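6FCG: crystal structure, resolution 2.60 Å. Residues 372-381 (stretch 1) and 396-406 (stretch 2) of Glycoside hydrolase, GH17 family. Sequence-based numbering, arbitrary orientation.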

# COMPACT_ATOMS: atom_id res chain seq x y z
N LEU A 372 -7.46 20.61 27.91
CA LEU A 372 -8.70 20.18 28.57
C LEU A 372 -9.86 21.00 28.00
O LEU A 372 -11.02 20.56 28.03
CB LEU A 372 -8.60 20.36 30.06
CG LEU A 372 -7.42 19.70 30.75
CD1 LEU A 372 -7.39 20.12 32.20
CD2 LEU A 372 -7.45 18.19 30.63
N PHE A 373 -9.55 22.19 27.51
CA PHE A 373 -10.52 23.05 26.82
C PHE A 373 -10.10 23.23 25.37
O PHE A 373 -8.89 23.14 25.05
CB PHE A 373 -10.57 24.47 27.43
CG PHE A 373 -10.95 24.52 28.88
CD1 PHE A 373 -10.00 24.42 29.87
CD2 PHE A 373 -12.28 24.70 29.25
CE1 PHE A 373 -10.36 24.47 31.20
CE2 PHE A 373 -12.65 24.74 30.59
CZ PHE A 373 -11.68 24.64 31.56
N THR A 374 -11.07 23.60 24.53
CA THR A 374 -10.83 23.92 23.12
C THR A 374 -10.31 25.35 23.08
O THR A 374 -10.36 26.05 24.08
CB THR A 374 -12.05 23.77 22.18
OG1 THR A 374 -12.99 24.85 22.33
CG2 THR A 374 -12.74 22.43 22.33
N VAL A 375 -9.81 25.79 21.94
CA VAL A 375 -9.32 27.17 21.83
C VAL A 375 -10.48 28.18 22.15
O VAL A 375 -10.25 29.19 22.79
CB VAL A 375 -8.56 27.47 20.51
CG1 VAL A 375 -9.49 27.44 19.32
CG2 VAL A 375 -7.87 28.82 20.57
N ASP A 376 -11.71 27.86 21.73
CA ASP A 376 -12.90 28.70 21.95
C ASP A 376 -13.49 28.62 23.36
O ASP A 376 -14.47 29.29 23.66
CB ASP A 376 -14.01 28.35 20.93
CG ASP A 376 -13.56 28.52 19.46
OD1 ASP A 376 -13.02 29.59 19.09
OD2 ASP A 376 -13.75 27.56 18.68
N GLY A 377 -12.91 27.80 24.24
CA GLY A 377 -13.32 27.74 25.62
C GLY A 377 -14.37 26.69 25.89
O GLY A 377 -14.96 26.70 26.96
N LYS A 378 -14.61 25.78 24.95
CA LYS A 378 -15.46 24.63 25.22
C LYS A 378 -14.74 23.59 26.09
O LYS A 378 -13.56 23.31 25.90
CB LYS A 378 -15.91 23.98 23.94
CG LYS A 378 -16.84 24.85 23.11
CD LYS A 378 -17.86 23.98 22.39
CE LYS A 378 -18.95 24.79 21.71
NZ LYS A 378 -18.35 25.55 20.58
N ALA A 379 -15.45 23.05 27.07
CA ALA A 379 -14.90 22.03 27.95
C ALA A 379 -15.05 20.68 27.28
O ALA A 379 -16.16 20.26 26.97
CB ALA A 379 -15.62 22.04 29.30
N LYS A 380 -13.93 19.98 27.10
CA LYS A 380 -13.92 18.63 26.57
C LYS A 380 -14.45 17.65 27.60
O LYS A 380 -14.53 17.98 28.80
CB LYS A 380 -12.51 18.21 26.17
CG LYS A 380 -11.93 19.00 25.01
CD LYS A 380 -10.45 18.72 24.85
CE LYS A 380 -9.84 19.53 23.71
NZ LYS A 380 -8.39 19.22 23.50
N TYR A 381 -14.78 16.45 27.15
CA TYR A 381 -15.40 15.42 27.97
C TYR A 381 -14.88 15.34 29.40
O TYR A 381 -15.67 15.25 30.36
CB TYR A 381 -15.29 14.04 27.31
CG TYR A 381 -15.95 12.96 28.14
CD1 TYR A 381 -17.34 12.90 28.26
CD2 TYR A 381 -15.18 12.04 28.86
CE1 TYR A 381 -17.95 11.94 29.05
CE2 TYR A 381 -15.77 11.07 29.65
CZ TYR A 381 -17.16 11.02 29.74
OH TYR A 381 -17.75 10.04 30.50
N THR A 396 -15.86 33.47 31.07
CA THR A 396 -15.87 33.69 29.65
C THR A 396 -14.45 33.46 29.10
O THR A 396 -13.49 33.73 29.80
CB THR A 396 -16.40 35.15 29.43
OG1 THR A 396 -17.66 35.10 28.78
CG2 THR A 396 -15.44 36.13 28.67
N ARG A 397 -14.33 32.95 27.87
CA ARG A 397 -13.08 33.06 27.10
C ARG A 397 -13.37 33.68 25.74
O ARG A 397 -14.12 33.12 24.95
CB ARG A 397 -12.36 31.70 26.95
CG ARG A 397 -10.88 31.80 26.59
CD ARG A 397 -10.24 30.43 26.54
NE ARG A 397 -9.19 30.11 25.56
CZ ARG A 397 -7.88 30.24 25.68
NH1 ARG A 397 -7.33 30.82 26.70
NH2 ARG A 397 -7.10 29.80 24.72
N GLY A 398 -12.82 34.86 25.49
CA GLY A 398 -12.96 35.59 24.21
C GLY A 398 -14.40 35.96 23.87
O GLY A 398 -14.77 35.92 22.72
N GLY A 399 -15.22 36.22 24.88
CA GLY A 399 -16.66 36.36 24.71
C GLY A 399 -17.53 35.11 24.86
O GLY A 399 -18.73 35.23 25.08
N ASN A 400 -16.98 33.91 24.78
CA ASN A 400 -17.80 32.67 24.87
C ASN A 400 -17.96 32.14 26.28
O ASN A 400 -16.98 32.10 27.04
CB ASN A 400 -17.19 31.58 24.01
CG ASN A 400 -16.94 32.05 22.60
OD1 ASN A 400 -17.73 32.79 22.04
ND2 ASN A 400 -15.83 31.64 22.03
N PRO A 401 -19.18 31.68 26.64
CA PRO A 401 -19.30 30.97 27.92
C PRO A 401 -18.69 29.57 27.83
O PRO A 401 -18.49 29.05 26.73
CB PRO A 401 -20.81 30.89 28.17
CG PRO A 401 -21.45 31.53 26.99
CD PRO A 401 -20.45 31.71 25.92
N ILE A 402 -18.38 28.98 28.99
CA ILE A 402 -17.78 27.67 29.03
C ILE A 402 -18.86 26.62 28.85
O ILE A 402 -19.56 26.24 29.78
CB ILE A 402 -16.96 27.44 30.30
CG1 ILE A 402 -15.96 28.58 30.53
CG2 ILE A 402 -16.20 26.12 30.21
CD1 ILE A 402 -15.10 28.96 29.34
N THR A 403 -18.90 26.11 27.62
CA THR A 403 -19.89 25.15 27.14
C THR A 403 -19.25 23.77 27.03
O THR A 403 -18.04 23.65 26.91
CB THR A 403 -20.38 25.68 25.79
OG1 THR A 403 -21.43 26.57 26.08
CG2 THR A 403 -20.90 24.63 24.83
N LYS A 404 -20.07 22.73 27.12
CA LYS A 404 -19.62 21.37 26.86
C LYS A 404 -19.42 21.11 25.38
O LYS A 404 -20.23 21.55 24.56
CB LYS A 404 -20.63 20.39 27.44
CG LYS A 404 -20.47 20.16 28.94
CD LYS A 404 -21.77 20.18 29.74
CE LYS A 404 -22.84 19.26 29.19
NZ LYS A 404 -23.95 19.03 30.15
N THR A 405 -18.34 20.41 25.02
CA THR A 405 -18.15 19.88 23.64
C THR A 405 -19.23 18.86 23.37
O THR A 405 -19.78 18.32 24.33
CB THR A 405 -16.78 19.17 23.43
OG1 THR A 405 -16.59 18.16 24.42
CG2 THR A 405 -15.60 20.16 23.48
N TYR A 406 -19.57 18.62 22.09
CA TYR A 406 -20.64 17.67 21.69
C TYR A 406 -22.04 17.97 22.28
O TYR A 406 -22.91 17.09 22.30
CB TYR A 406 -20.28 16.23 22.10
CG TYR A 406 -19.07 15.67 21.43
CD1 TYR A 406 -19.20 14.93 20.25
CD2 TYR A 406 -17.80 15.86 21.96
CE1 TYR A 406 -18.11 14.39 19.63
CE2 TYR A 406 -16.68 15.32 21.34
CZ TYR A 406 -16.85 14.58 20.18
OH TYR A 406 -15.75 14.06 19.57

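A segment without regular secondary structure can still be joined to its neighbor in strand-like fashion when backbone N-H and carbonyl groups pair at one point and side chains reach for carbonyls elsewhere. The contact between residues 372-381 and 396-406 of this GH17 glycoside hydrolase, which buries 604 Å² in all, illustrates the principle. Its anchor is a single beta bridge between A379 and K404. A379 N donates to T403 O at 2.7 Å, and T405 N returns a bond to A379 O at 2.9 Å, so that A379 is held through both its backbone polar groups.

T405, which has the largest area covered by the opposing stretch, adds apolar packing to this bridge. Its methyl CG2 lies 3.8 Å from T374 CG2 and 3.9 Å from K378 CB, while its hydroxyl is satisfied elsewhere in the structure.

R397 works differently. Stretch 1 folds back in a type I turn from T374 to G377, closed by a bond from G377 N to T374 O, and the turn leaves V375 O free to meet the guanidinium edge: R397 NE donates to V375 O at 3.1 Å and an almost straight 174°. Next along the turn, N400 ND2 donates to D376 O at 3.2 Å. R397 and N400 are themselves the ends of a type I' turn, their backbones paired by two mutual hydrogen bonds, which sets the two residues side by side, and their side chains both reach the T374 to G377 turn. G377 lets the chains approach here, since an ideal CB would sit only 3.1 Å from R397 CB, and its backbone angles alone call for glycine.

K378 borders the bridge, its CA making a CA-H...O contact with T403 O at 3.2 Å and its CE lying 3.7 Å from T403 CG2. Nearby, I402 CG2 packs against the ring edge of F373, 3.8 Å from CE2, and lies 4.2 Å from A379 CB, giving the polar network a buried apolar neighbor.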